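Pectate lyase (Paenibacillus sp. 0602, PDB 5GT5) cleaves polygalacturonate and partly methylated pectins by endo-acting beta-elimination, probably with the help of calcium. Local coordinates at residues D38-L43 and S72-H77; K50-M55 and N100-F105; D57-W62 and K111-A116; I94-F99 and K120-V125; L156-G161 and S179-S184. The protein carries 1 engineered substitution. All blocks are in the same frame, centred on the assembly; numbering follows the deposited sequence.

Contact 1 of 5, residues D38-L43 and S72-H77; sequences DLALAL and SPFAKH
F74 carries CG anti to its carbonyl carbon and beside its backbone N (chi1 -77°), while L39 carries CG anti to its own backbone N (chi1 -170°), and the two side chains then cross at about a right angle. L39 CD2 lies 4.0 Å from F74 CZ. A40 CB approaches the same ring, 3.7 Å from F74 CE1 and equally close to CD1, so L39 and A40, consecutive in the helix, meet adjacent ring atoms, both obliquely.

The second half of the contact belongs to P73, whose CB faces the helix and whose preceding peptide bond is cis. P73 CD sits 3.2 Å from A40 O, and P73 CG is 4.1 Å from L43 CB; the pyrrolidine ring thus packs on backbone oxygen as well as on aliphatic carbon. A40 O also accepts a hydrogen bond of 2.9 Å from water 1, which donates a second one to S72 O at 2.8 Å. No direct hydrogen bond joins the segments, and all five touching residues are buried, evidence of apolar packing.

Helix 36-43 is thereby laid against P73 and F74, where strand 74-76 begins; within this chain that strand is outermost in its sheet. Beyond the contact, F74 packs on I94 of the antiparallel neighbour 92-97, L43 reaches V96 of the same strand, and L39 continues onto V52 and I54 of strand 51-54.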
# COMPACT_ATOMS: atom_id res chain seq x y z
N ASP A 38 14.27 -14.55 21.89
CA ASP A 38 14.18 -14.89 20.48
C ASP A 38 13.22 -13.96 19.78
O ASP A 38 13.51 -13.47 18.69
CB ASP A 38 13.68 -16.32 20.25
CG ASP A 38 14.60 -17.39 20.81
OD1 ASP A 38 15.83 -17.15 20.99
OD2 ASP A 38 14.06 -18.48 21.05
N LEU A 39 12.07 -13.68 20.39
CA LEU A 39 11.09 -12.81 19.74
C LEU A 39 11.64 -11.38 19.62
O LEU A 39 11.47 -10.72 18.58
CB LEU A 39 9.80 -12.80 20.54
CG LEU A 39 8.61 -12.12 19.83
CD1 LEU A 39 8.26 -12.83 18.54
CD2 LEU A 39 7.38 -12.10 20.75
N ALA A 40 12.26 -10.89 20.69
CA ALA A 40 12.82 -9.56 20.69
C ALA A 40 13.88 -9.40 19.61
O ALA A 40 13.94 -8.37 18.92
CB ALA A 40 13.38 -9.23 22.02
N LEU A 41 14.71 -10.42 19.44
CA LEU A 41 15.73 -10.35 18.40
C LEU A 41 15.12 -10.39 17.01
O LEU A 41 15.55 -9.63 16.13
CB LEU A 41 16.73 -11.48 18.56
CG LEU A 41 17.64 -11.35 19.79
CD1 LEU A 41 18.50 -12.62 19.96
CD2 LEU A 41 18.52 -10.11 19.68
N ALA A 42 14.11 -11.23 16.80
CA ALA A 42 13.48 -11.39 15.50
C ALA A 42 12.71 -10.15 15.05
O ALA A 42 12.74 -9.81 13.86
CB ALA A 42 12.55 -12.57 15.53
N LEU A 43 12.02 -9.49 16.00
CA LEU A 43 11.12 -8.38 15.67
C LEU A 43 11.74 -7.00 15.89
O LEU A 43 11.06 -5.99 15.77
CB LEU A 43 9.79 -8.51 16.42
CG LEU A 43 8.95 -9.69 15.95
CD1 LEU A 43 7.67 -9.68 16.81
CD2 LEU A 43 8.62 -9.64 14.44
N SER A 72 13.70 -2.66 23.25
CA SER A 72 12.96 -2.59 21.98
C SER A 72 13.25 -3.83 21.17
O SER A 72 14.42 -4.23 21.03
CB SER A 72 13.31 -1.34 21.17
OG SER A 72 13.11 -0.18 21.95
N PRO A 73 12.21 -4.47 20.61
CA PRO A 73 10.83 -3.98 20.45
C PRO A 73 9.89 -4.18 21.64
O PRO A 73 8.71 -3.89 21.48
CB PRO A 73 10.31 -4.84 19.30
CG PRO A 73 11.02 -6.17 19.51
CD PRO A 73 12.42 -5.79 19.98
N PHE A 74 10.36 -4.71 22.77
CA PHE A 74 9.55 -4.79 24.00
C PHE A 74 9.66 -3.53 24.83
O PHE A 74 10.75 -2.96 24.96
CB PHE A 74 10.04 -5.92 24.90
CG PHE A 74 9.62 -7.31 24.47
CD1 PHE A 74 10.18 -7.91 23.33
CD2 PHE A 74 8.76 -8.07 25.27
CE1 PHE A 74 9.83 -9.21 22.96
CE2 PHE A 74 8.40 -9.38 24.91
CZ PHE A 74 8.94 -9.96 23.78
N ALA A 75 8.55 -3.13 25.44
CA ALA A 75 8.56 -2.08 26.44
C ALA A 75 7.57 -2.45 27.52
O ALA A 75 6.66 -3.25 27.28
CB ALA A 75 8.16 -0.77 25.84
N LYS A 76 7.73 -1.87 28.70
CA LYS A 76 6.74 -2.07 29.76
C LYS A 76 5.45 -1.35 29.38
O LYS A 76 5.47 -0.19 28.97
CB LYS A 76 7.26 -1.52 31.09
CG LYS A 76 6.37 -1.89 32.27
CD LYS A 76 6.83 -1.23 33.57
CE LYS A 76 6.49 0.27 33.57
NZ LYS A 76 5.02 0.60 33.56
N HIS A 77 4.32 -2.07 29.48
CA HIS A 77 3.02 -1.44 29.26
C HIS A 77 2.52 -0.76 30.54
O HIS A 77 3.19 -0.82 31.57
CB HIS A 77 2.02 -2.52 28.83
CG HIS A 77 0.99 -2.04 27.83
ND1 HIS A 77 0.40 -0.79 27.90
CD2 HIS A 77 0.47 -2.65 26.75
CE1 HIS A 77 -0.44 -0.66 26.89
NE2 HIS A 77 -0.42 -1.77 26.17
O HOH W 1 15.73 -6.60 20.28

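Contact 2 of 5, residues K50-M55 and N100-F105; sequences KVVEIM and NGLTIF
The phenyl ring of F105 has V51 CG1 at its edge and in its plane, 3.7 Å from CE1. E53 comes at the ring obliquely, its CG 3.6 Å from F105 CZ, with the carboxylate and ring planes 23° apart. The carboxylate of E53 finds its polar partners in Y30 and K438.

V52 and I104 lie on the sheet face away from F105, where V52 CB is 4.2 Å from I104 CG1. The backbones pair in parallel register, V51 with T103 through E53 with F105: T103 N donates to K50 O, V52 N to T103 O (2.7 Å), F105 N to V52 O and I54 N to F105 O. Before the strands begin, K50 bends at chi2, which turns CD back, and its NZ bonds two carbonyls, 2.8 Å from N100 O and 3.2 Å from G101 O. NZ lies in both carbonyl planes, and on a lone pair of G101 O. These bonds grip the chain where it turns a corner at G101.

Within the parallel beta-helix of this lyase family, strand 51-54 lies between 30-33 and 102-106, the latter pairing in turn with 125-128, while helix 36-43 packs on V52, I54 and L102.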
# COMPACT_ATOMS: atom_id res chain seq x y z
N LYS A 50 11.92 -12.27 7.77
CA LYS A 50 10.75 -12.45 6.92
C LYS A 50 9.69 -13.35 7.53
O LYS A 50 8.50 -13.06 7.35
CB LYS A 50 11.18 -13.03 5.57
CG LYS A 50 12.09 -12.11 4.77
CD LYS A 50 11.18 -11.03 4.15
CE LYS A 50 11.83 -9.71 3.90
NZ LYS A 50 10.75 -8.80 3.36
N VAL A 51 10.09 -14.42 8.22
CA VAL A 51 9.14 -15.33 8.85
C VAL A 51 9.56 -15.54 10.28
O VAL A 51 10.74 -15.84 10.55
CB VAL A 51 9.08 -16.68 8.12
CG1 VAL A 51 8.20 -17.67 8.88
CG2 VAL A 51 8.59 -16.50 6.67
N VAL A 52 8.60 -15.38 11.18
CA VAL A 52 8.76 -15.72 12.59
C VAL A 52 7.83 -16.90 12.91
O VAL A 52 6.59 -16.77 12.80
CB VAL A 52 8.43 -14.50 13.50
CG1 VAL A 52 8.47 -14.94 14.98
CG2 VAL A 52 9.41 -13.34 13.24
N GLU A 53 8.41 -18.07 13.25
CA GLU A 53 7.63 -19.21 13.70
C GLU A 53 7.69 -19.28 15.22
O GLU A 53 8.74 -19.55 15.80
CB GLU A 53 8.13 -20.53 13.11
CG GLU A 53 7.14 -21.68 13.47
CD GLU A 53 7.56 -23.04 12.99
OE1 GLU A 53 8.50 -23.15 12.18
OE2 GLU A 53 6.93 -24.02 13.44
N ILE A 54 6.55 -19.01 15.85
CA ILE A 54 6.41 -19.17 17.30
C ILE A 54 6.28 -20.67 17.57
O ILE A 54 5.43 -21.33 17.00
CB ILE A 54 5.12 -18.46 17.77
CG1 ILE A 54 5.13 -17.00 17.29
CG2 ILE A 54 4.92 -18.58 19.29
CD1 ILE A 54 6.25 -16.22 17.87
N MET A 55 7.15 -21.21 18.42
CA MET A 55 7.27 -22.66 18.56
C MET A 55 6.45 -23.23 19.71
O MET A 55 6.18 -24.44 19.75
CB MET A 55 8.76 -23.03 18.77
CG MET A 55 9.70 -22.54 17.65
SD MET A 55 9.21 -23.11 16.04
CE MET A 55 9.60 -24.87 16.21
N ASN A 100 8.58 -4.60 6.15
CA ASN A 100 7.93 -4.79 4.86
C ASN A 100 8.00 -6.23 4.42
O ASN A 100 9.05 -6.72 3.99
CB ASN A 100 8.53 -3.93 3.76
CG ASN A 100 7.79 -4.13 2.43
OD1 ASN A 100 6.58 -4.32 2.40
ND2 ASN A 100 8.55 -4.23 1.35
N GLY A 101 6.90 -6.93 4.59
CA GLY A 101 6.83 -8.31 4.17
C GLY A 101 7.27 -9.20 5.31
O GLY A 101 8.43 -9.61 5.38
N LEU A 102 6.34 -9.52 6.19
CA LEU A 102 6.65 -10.28 7.39
C LEU A 102 5.50 -11.22 7.68
O LEU A 102 4.34 -10.80 7.63
CB LEU A 102 6.84 -9.31 8.56
CG LEU A 102 6.93 -9.94 9.96
CD1 LEU A 102 8.20 -10.75 10.16
CD2 LEU A 102 6.82 -8.84 11.02
N THR A 103 5.79 -12.48 7.98
CA THR A 103 4.79 -13.43 8.45
C THR A 103 5.14 -13.93 9.83
O THR A 103 6.27 -14.42 10.08
CB THR A 103 4.68 -14.63 7.50
OG1 THR A 103 4.28 -14.14 6.22
CG2 THR A 103 3.63 -15.66 7.99
N ILE A 104 4.16 -13.85 10.74
CA ILE A 104 4.30 -14.40 12.10
C ILE A 104 3.25 -15.47 12.26
O ILE A 104 2.07 -15.21 12.03
CB ILE A 104 4.13 -13.27 13.19
CG1 ILE A 104 5.02 -12.06 12.88
CG2 ILE A 104 4.35 -13.85 14.57
CD1 ILE A 104 4.74 -10.83 13.79
N PHE A 105 3.62 -16.67 12.67
CA PHE A 105 2.67 -17.75 12.77
C PHE A 105 3.13 -18.78 13.77
O PHE A 105 4.28 -18.70 14.25
CB PHE A 105 2.43 -18.41 11.38
CG PHE A 105 3.48 -19.45 11.01
CD1 PHE A 105 4.76 -19.04 10.59
CD2 PHE A 105 3.17 -20.80 11.05
CE1 PHE A 105 5.72 -19.99 10.26
CE2 PHE A 105 4.14 -21.75 10.71
CZ PHE A 105 5.40 -21.34 10.32

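Contact 3 of 5, residues D57-W62 and K111-A116; sequences DLNLGW and KIKHAA
K113 runs beside N59, both side chains pointing the same way, and each of its atoms can be assigned a neighbour. CB lies 3.6 Å from L58 O and also covers one face of the H114 ring, over its centre. K113 CG is farther from L58 O, at 4.2 Å. CD then passes N59 OD1 at 3.8 Å, and a bend at chi3 (-89°) places CE close beside that same oxygen. At the tip, NZ is 2.8 Å from N59 OD1, but the hydrogen bond is weak. Two waters lie by the ammonium: water 2 donates to D57 OD2 and accepts weakly from K113 NZ; water 3 accepts from N59 ND2 and, weakly, from K113 NZ.

Beneath the side chains the backbones form a short parallel pairing, L58 with I112 and N59 with K113. L58 N donates to K111 O (2.8 Å), K113 N to L58 O, and L60 N to K113 O. Such stacking of successive coils through parallel strands is the construction of the pectate lyase beta-helix, and strand 131-133 continues it beyond 111-113.

D57 extends the pairing with its side chain: OD1 accepts from K111 N at 2.9 Å, the donor standing 47° out of the carboxylate plane. On the buried face, L58 CD1 meets I112 CD1, and L60 CD1 lies 3.8 Å from I112 CG2. L60 CB also touches A115 CB at 3.8 Å, past H114, the loop residue (phi +73°) between strands 111-113 and 115-120. The H114 imidazole is held by E134 at NE2 and E64 at ND1; E64 also accepts from G61 N.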
# COMPACT_ATOMS: atom_id res chain seq x y z
N ASP A 57 3.83 -21.80 23.46
CA ASP A 57 3.22 -20.67 24.14
C ASP A 57 4.29 -19.72 24.66
O ASP A 57 5.37 -20.16 25.11
CB ASP A 57 2.36 -21.11 25.35
CG ASP A 57 1.17 -21.97 24.97
OD1 ASP A 57 0.83 -22.09 23.78
OD2 ASP A 57 0.55 -22.56 25.91
N LEU A 58 3.99 -18.43 24.61
CA LEU A 58 4.90 -17.40 25.11
C LEU A 58 4.28 -16.58 26.22
O LEU A 58 3.15 -16.04 26.08
CB LEU A 58 5.37 -16.47 23.99
CG LEU A 58 6.18 -17.10 22.84
CD1 LEU A 58 6.48 -16.04 21.81
CD2 LEU A 58 7.47 -17.71 23.39
N ASN A 59 4.99 -16.48 27.33
CA ASN A 59 4.57 -15.68 28.48
C ASN A 59 5.40 -14.43 28.48
O ASN A 59 6.59 -14.44 28.85
CB ASN A 59 4.79 -16.50 29.75
CG ASN A 59 3.90 -17.70 29.76
OD1 ASN A 59 2.70 -17.56 29.67
ND2 ASN A 59 4.49 -18.89 29.80
N LEU A 60 4.80 -13.33 28.02
CA LEU A 60 5.57 -12.18 27.58
C LEU A 60 5.43 -10.94 28.48
O LEU A 60 5.74 -9.82 28.07
CB LEU A 60 5.20 -11.84 26.11
CG LEU A 60 5.43 -12.96 25.11
CD1 LEU A 60 4.95 -12.53 23.73
CD2 LEU A 60 6.93 -13.34 25.07
N GLY A 61 4.98 -11.13 29.71
CA GLY A 61 4.89 -10.01 30.63
C GLY A 61 6.23 -9.42 31.00
O GLY A 61 7.23 -10.14 31.09
N TRP A 62 6.25 -8.11 31.24
CA TRP A 62 7.51 -7.38 31.45
C TRP A 62 8.33 -7.91 32.63
O TRP A 62 9.56 -7.90 32.56
CB TRP A 62 7.20 -5.90 31.64
CG TRP A 62 8.39 -5.03 31.71
CD1 TRP A 62 8.88 -4.43 32.83
CD2 TRP A 62 9.22 -4.63 30.63
NE1 TRP A 62 9.98 -3.66 32.50
CE2 TRP A 62 10.21 -3.78 31.15
CE3 TRP A 62 9.24 -4.91 29.25
CZ2 TRP A 62 11.21 -3.21 30.35
CZ3 TRP A 62 10.21 -4.34 28.47
CH2 TRP A 62 11.19 -3.50 29.02
N LYS A 111 -0.02 -19.81 22.13
CA LYS A 111 -0.61 -18.65 22.81
C LYS A 111 0.40 -17.55 23.05
O LYS A 111 1.57 -17.81 23.37
CB LYS A 111 -1.22 -19.07 24.16
CG LYS A 111 -2.37 -20.05 24.04
CD LYS A 111 -2.85 -20.47 25.42
CE LYS A 111 -3.89 -21.56 25.30
NZ LYS A 111 -4.55 -21.82 26.61
N ILE A 112 -0.06 -16.31 22.89
CA ILE A 112 0.70 -15.10 23.21
C ILE A 112 0.02 -14.48 24.42
O ILE A 112 -1.13 -14.03 24.31
CB ILE A 112 0.63 -14.09 22.04
CG1 ILE A 112 1.19 -14.71 20.74
CG2 ILE A 112 1.38 -12.79 22.38
CD1 ILE A 112 2.62 -15.11 20.84
N LYS A 113 0.70 -14.46 25.56
CA LYS A 113 0.10 -14.03 26.84
C LYS A 113 0.83 -12.85 27.45
O LYS A 113 2.06 -12.76 27.37
CB LYS A 113 0.09 -15.19 27.84
CG LYS A 113 -0.80 -16.35 27.44
CD LYS A 113 -0.96 -17.34 28.62
CE LYS A 113 0.11 -18.39 28.58
NZ LYS A 113 0.37 -19.03 29.94
N HIS A 114 0.05 -11.94 28.05
CA HIS A 114 0.58 -10.85 28.87
C HIS A 114 1.25 -9.79 28.07
O HIS A 114 2.10 -9.05 28.58
CB HIS A 114 1.50 -11.35 30.01
CG HIS A 114 0.94 -12.56 30.69
ND1 HIS A 114 1.74 -13.59 31.17
CD2 HIS A 114 -0.34 -12.95 30.87
CE1 HIS A 114 0.95 -14.54 31.66
NE2 HIS A 114 -0.31 -14.17 31.50
N ALA A 115 0.87 -9.68 26.79
CA ALA A 115 1.47 -8.64 25.93
C ALA A 115 0.54 -8.13 24.85
O ALA A 115 -0.19 -8.90 24.23
CB ALA A 115 2.79 -9.08 25.29
N ALA A 116 0.63 -6.82 24.62
CA ALA A 116 -0.01 -6.17 23.47
C ALA A 116 0.97 -6.11 22.31
O ALA A 116 2.18 -5.92 22.52
CB ALA A 116 -0.40 -4.74 23.84
O HOH W 2 0.22 -21.39 28.33
O HOH W 3 2.92 -21.35 29.64

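Contact 4 of 5, residues I94-F99 and K120-V125; sequences ITVDGF and KRSSNV
D97 and R121 form the charged part, a side-on salt bridge using NE and one terminal nitrogen. R121 NH2 meets D97 OD2 at 2.9 Å with an N-H...O angle of 175°, and R121 NE meets D97 OD1 at 3.0 Å. OD2 lies in the guanidinium plane, yet NH2 stands well above the carboxylate plane; the two planes are 54° apart, so the twice hydrogen-bonded groups are not coplanar. A chi3 of -71° bends the arginine to place NE, and K120 CB lies over one face of the guanidinium. A long, weak ion pair links R121 NH1 to E158.

In the backbone, K120 N donates to V96 O (2.8 Å) and G98 N to K120 O, flanking a parallel bridge between D97 and K120; S123 N to F99 O follows beyond it. These are the ends of two adjacent strands of the pectate lyase beta-helix, 92-97 and 115-120, where both coils leave the sheet; the corner of the second coil falls at N124, of the first at G101.

The hydroxyl of S122 supplies the side-chain-to-backbone bonds. OG accepts from F99 N at 3.1 Å and donates to K120 O at 2.9 Å, so K120 O has two donors, the hydroxyl above its carbonyl plane.

In apolar contact, T95 CG2 touches K120 CD at 3.9 Å, the side chains crossing obliquely; K120 is extended, and its NZ donates to water 4 (2.7 Å), also bonded to T95 OG1. K120 lies about 10 Å, side chain to side chain, from D152, a probable calcium ligand.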
# COMPACT_ATOMS: atom_id res chain seq x y z
N ILE A 94 4.74 -4.86 22.58
CA ILE A 94 5.73 -5.26 21.58
C ILE A 94 5.42 -4.53 20.30
O ILE A 94 4.33 -4.69 19.74
CB ILE A 94 5.69 -6.77 21.35
CG1 ILE A 94 5.92 -7.53 22.68
CG2 ILE A 94 6.73 -7.12 20.31
CD1 ILE A 94 5.52 -8.98 22.65
N THR A 95 6.35 -3.67 19.87
CA THR A 95 6.10 -2.82 18.71
C THR A 95 6.87 -3.31 17.49
O THR A 95 8.12 -3.22 17.47
CB THR A 95 6.46 -1.35 18.99
OG1 THR A 95 5.66 -0.88 20.08
CG2 THR A 95 6.15 -0.49 17.78
N VAL A 96 6.13 -3.76 16.49
CA VAL A 96 6.66 -4.18 15.20
C VAL A 96 6.66 -2.95 14.32
O VAL A 96 5.58 -2.48 13.92
CB VAL A 96 5.73 -5.26 14.60
CG1 VAL A 96 6.16 -5.68 13.22
CG2 VAL A 96 5.68 -6.49 15.53
N ASP A 97 7.85 -2.42 14.03
CA ASP A 97 8.00 -1.09 13.44
C ASP A 97 8.83 -1.16 12.16
O ASP A 97 9.93 -1.71 12.15
CB ASP A 97 8.71 -0.17 14.46
CG ASP A 97 8.71 1.30 14.06
OD1 ASP A 97 8.27 1.66 12.95
OD2 ASP A 97 9.17 2.12 14.88
N GLY A 98 8.27 -0.67 11.07
CA GLY A 98 9.07 -0.51 9.87
C GLY A 98 9.31 -1.78 9.08
O GLY A 98 10.25 -1.82 8.27
N PHE A 99 8.51 -2.82 9.26
CA PHE A 99 8.65 -4.06 8.52
C PHE A 99 7.97 -3.99 7.16
O PHE A 99 6.93 -3.34 7.02
CB PHE A 99 8.15 -5.25 9.34
CG PHE A 99 9.16 -5.73 10.34
CD1 PHE A 99 9.28 -5.07 11.57
CD2 PHE A 99 10.04 -6.77 10.04
CE1 PHE A 99 10.29 -5.47 12.50
CE2 PHE A 99 11.04 -7.16 10.96
CZ PHE A 99 11.13 -6.52 12.21
N LYS A 120 3.35 -0.80 13.60
CA LYS A 120 3.45 0.61 13.17
C LYS A 120 4.29 0.71 11.94
O LYS A 120 5.31 0.04 11.82
CB LYS A 120 4.14 1.48 14.23
CG LYS A 120 3.35 1.60 15.52
CD LYS A 120 4.06 2.50 16.53
CE LYS A 120 3.23 2.68 17.81
NZ LYS A 120 3.96 3.60 18.75
N ARG A 121 3.86 1.57 11.03
CA ARG A 121 4.69 1.95 9.87
C ARG A 121 5.19 0.70 9.12
O ARG A 121 6.34 0.64 8.68
CB ARG A 121 5.85 2.84 10.32
CG ARG A 121 5.44 4.20 10.84
CD ARG A 121 6.61 4.94 11.48
NE ARG A 121 7.05 4.37 12.76
CZ ARG A 121 6.64 4.78 13.96
NH1 ARG A 121 5.74 5.76 14.07
NH2 ARG A 121 7.11 4.20 15.06
N SER A 122 4.33 -0.31 8.99
CA SER A 122 4.71 -1.57 8.36
C SER A 122 3.80 -1.89 7.19
O SER A 122 2.67 -1.36 7.05
CB SER A 122 4.65 -2.68 9.39
OG SER A 122 5.67 -2.51 10.39
N SER A 123 4.26 -2.76 6.31
CA SER A 123 3.48 -3.17 5.16
C SER A 123 3.61 -4.66 4.96
O SER A 123 4.65 -5.27 5.27
CB SER A 123 3.92 -2.44 3.90
OG SER A 123 5.31 -2.60 3.73
N ASN A 124 2.53 -5.24 4.43
CA ASN A 124 2.47 -6.64 4.06
C ASN A 124 2.86 -7.56 5.22
O ASN A 124 3.85 -8.31 5.18
CB ASN A 124 3.32 -6.86 2.81
CG ASN A 124 2.75 -6.14 1.63
OD1 ASN A 124 1.54 -6.13 1.44
ND2 ASN A 124 3.61 -5.41 0.92
N VAL A 125 2.05 -7.49 6.26
CA VAL A 125 2.23 -8.28 7.47
C VAL A 125 1.15 -9.35 7.52
O VAL A 125 -0.04 -9.03 7.31
CB VAL A 125 2.16 -7.39 8.73
CG1 VAL A 125 2.20 -8.26 10.02
CG2 VAL A 125 3.30 -6.34 8.71
O HOH W 4 4.96 1.80 20.54

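Contact 5 of 5, residues L156-G161 and S179-S184; sequences LEESSG and SKKGTS
L156 pairs with S179 as parallel neighbours in one sheet of the beta-helix, and S160 pairs with S184 in the next; between them both segments leave the first sheet through loops, with a register shift of one residue and a type I' turn from K180 to T183. L156 O accepts from K180 N at 2.7 Å, and L156 CB rests 4.0 Å from T183 CG2.

E157 lies alongside K180, their charged ends joined by water 5, which donates to E157 OE2 and accepts from K180 NZ. K180 also neighbours D178 and D152, probable calcium ligands, which places this part of the contact beside the likely metal site.

E158 takes a left-handed backbone conformation (phi +40°). Its N makes two weak bonds, to K180 O and K181 O. Its side chain, with CG between the backbone N and carbonyl carbon (chi1 66°), runs alongside K181 and forms a salt bridge, OE1 to NZ at 3.2 Å.

S159 N donates to T183 OG1 (3.2 Å), whose proton goes to K180 O at 2.8 Å, so one hydroxyl ties the turn to the other segment. S159 OG donates to E157 O and accepts from S122 N, and S159 O accepts from S184 N.

S160 OG and S184 OG are 4.0 Å apart and share water 7. At G161, N donates to S184 O at 3.0 Å with an N-H...O angle of 163°.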
# COMPACT_ATOMS: atom_id res chain seq x y z
N LEU A 156 -3.05 -1.69 14.86
CA LEU A 156 -2.38 -1.40 13.60
C LEU A 156 -2.38 0.11 13.40
O LEU A 156 -3.42 0.76 13.48
CB LEU A 156 -3.12 -2.07 12.45
CG LEU A 156 -3.50 -3.54 12.67
CD1 LEU A 156 -4.32 -4.02 11.49
CD2 LEU A 156 -2.25 -4.39 12.84
N GLU A 157 -1.21 0.69 13.13
CA GLU A 157 -1.10 2.14 12.96
C GLU A 157 -0.27 2.49 11.75
O GLU A 157 0.83 1.96 11.57
CB GLU A 157 -0.47 2.83 14.18
CG GLU A 157 -1.35 2.74 15.43
CD GLU A 157 -0.73 3.41 16.65
OE1 GLU A 157 0.22 4.17 16.47
OE2 GLU A 157 -1.21 3.17 17.78
N GLU A 158 -0.79 3.42 10.94
CA GLU A 158 -0.10 3.90 9.71
C GLU A 158 0.58 2.79 8.93
O GLU A 158 1.72 2.93 8.47
CB GLU A 158 0.86 5.05 10.00
CG GLU A 158 2.03 4.77 10.84
CD GLU A 158 1.80 5.13 12.28
OE1 GLU A 158 0.89 5.95 12.55
OE2 GLU A 158 2.56 4.63 13.14
N SER A 159 -0.15 1.69 8.76
CA SER A 159 0.32 0.49 8.08
C SER A 159 -0.54 0.19 6.85
O SER A 159 -1.59 0.82 6.62
CB SER A 159 0.35 -0.69 9.06
OG SER A 159 1.37 -0.48 10.05
N SER A 160 -0.08 -0.74 6.02
CA SER A 160 -0.73 -1.05 4.74
C SER A 160 -0.56 -2.51 4.43
O SER A 160 0.58 -2.96 4.26
CB SER A 160 -0.07 -0.22 3.63
OG SER A 160 -0.67 -0.47 2.36
N GLY A 161 -1.67 -3.25 4.32
CA GLY A 161 -1.62 -4.67 4.01
C GLY A 161 -1.33 -5.52 5.23
O GLY A 161 -0.18 -5.77 5.56
N SER A 179 -7.59 -0.68 14.40
CA SER A 179 -6.88 -0.21 13.21
C SER A 179 -6.98 1.30 13.19
O SER A 179 -8.10 1.83 13.22
CB SER A 179 -7.48 -0.85 11.97
OG SER A 179 -6.68 -0.56 10.84
N LYS A 180 -5.85 1.99 13.13
CA LYS A 180 -5.78 3.41 13.41
C LYS A 180 -4.84 4.15 12.45
O LYS A 180 -4.02 3.53 11.73
CB LYS A 180 -5.25 3.62 14.84
CG LYS A 180 -6.06 3.00 15.97
CD LYS A 180 -5.37 3.36 17.29
CE LYS A 180 -6.10 2.78 18.49
NZ LYS A 180 -5.40 3.18 19.76
N LYS A 181 -4.93 5.47 12.49
CA LYS A 181 -3.99 6.34 11.79
C LYS A 181 -3.86 5.96 10.32
O LYS A 181 -2.76 5.79 9.78
CB LYS A 181 -2.66 6.36 12.53
CG LYS A 181 -2.82 6.92 13.95
CD LYS A 181 -1.49 6.99 14.67
CE LYS A 181 -0.63 8.15 14.18
NZ LYS A 181 0.71 8.19 14.85
N GLY A 182 -5.02 5.83 9.67
CA GLY A 182 -5.05 5.67 8.23
C GLY A 182 -4.65 4.30 7.73
O GLY A 182 -4.43 4.13 6.53
N THR A 183 -4.53 3.32 8.61
CA THR A 183 -4.18 1.97 8.18
C THR A 183 -5.20 1.43 7.16
O THR A 183 -6.41 1.48 7.38
CB THR A 183 -4.10 1.00 9.36
OG1 THR A 183 -2.99 1.38 10.19
CG2 THR A 183 -3.91 -0.44 8.90
N SER A 184 -4.71 0.95 6.04
CA SER A 184 -5.54 0.39 4.96
C SER A 184 -5.10 -1.03 4.59
O SER A 184 -4.02 -1.50 4.97
CB SER A 184 -5.49 1.27 3.71
OG SER A 184 -4.16 1.36 3.23
O HOH W 5 -2.81 3.67 19.77
O HOH W 6 -1.58 3.78 6.64
O HOH W 7 -3.27 -0.54 1.60

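Overall arrangement
Contact 1 is buried throughout and contact 2 mostly so, and they share a core: L43 of helix 36-43 packs on V52 and L102. Contact 1 is almost wholly apolar, whereas contact 2 adds regular strand pairing. Contact 3 has a buried leucine and isoleucine side but a charged, hydrated outer row. Contacts 4 and 5 are partly buried corners, richer in salt bridges and serine or threonine hydroxyls, and both touch the second subunit, as N100 of contact 2 also does. Strands 74-76, 92-97, 115-120, 154-157 and 177-180 form one sheet reached by contacts 1, 3, 4 and 5. Contact 5 alone lies beside the probable calcium ligands; contacts 1 and 2 are remote from them.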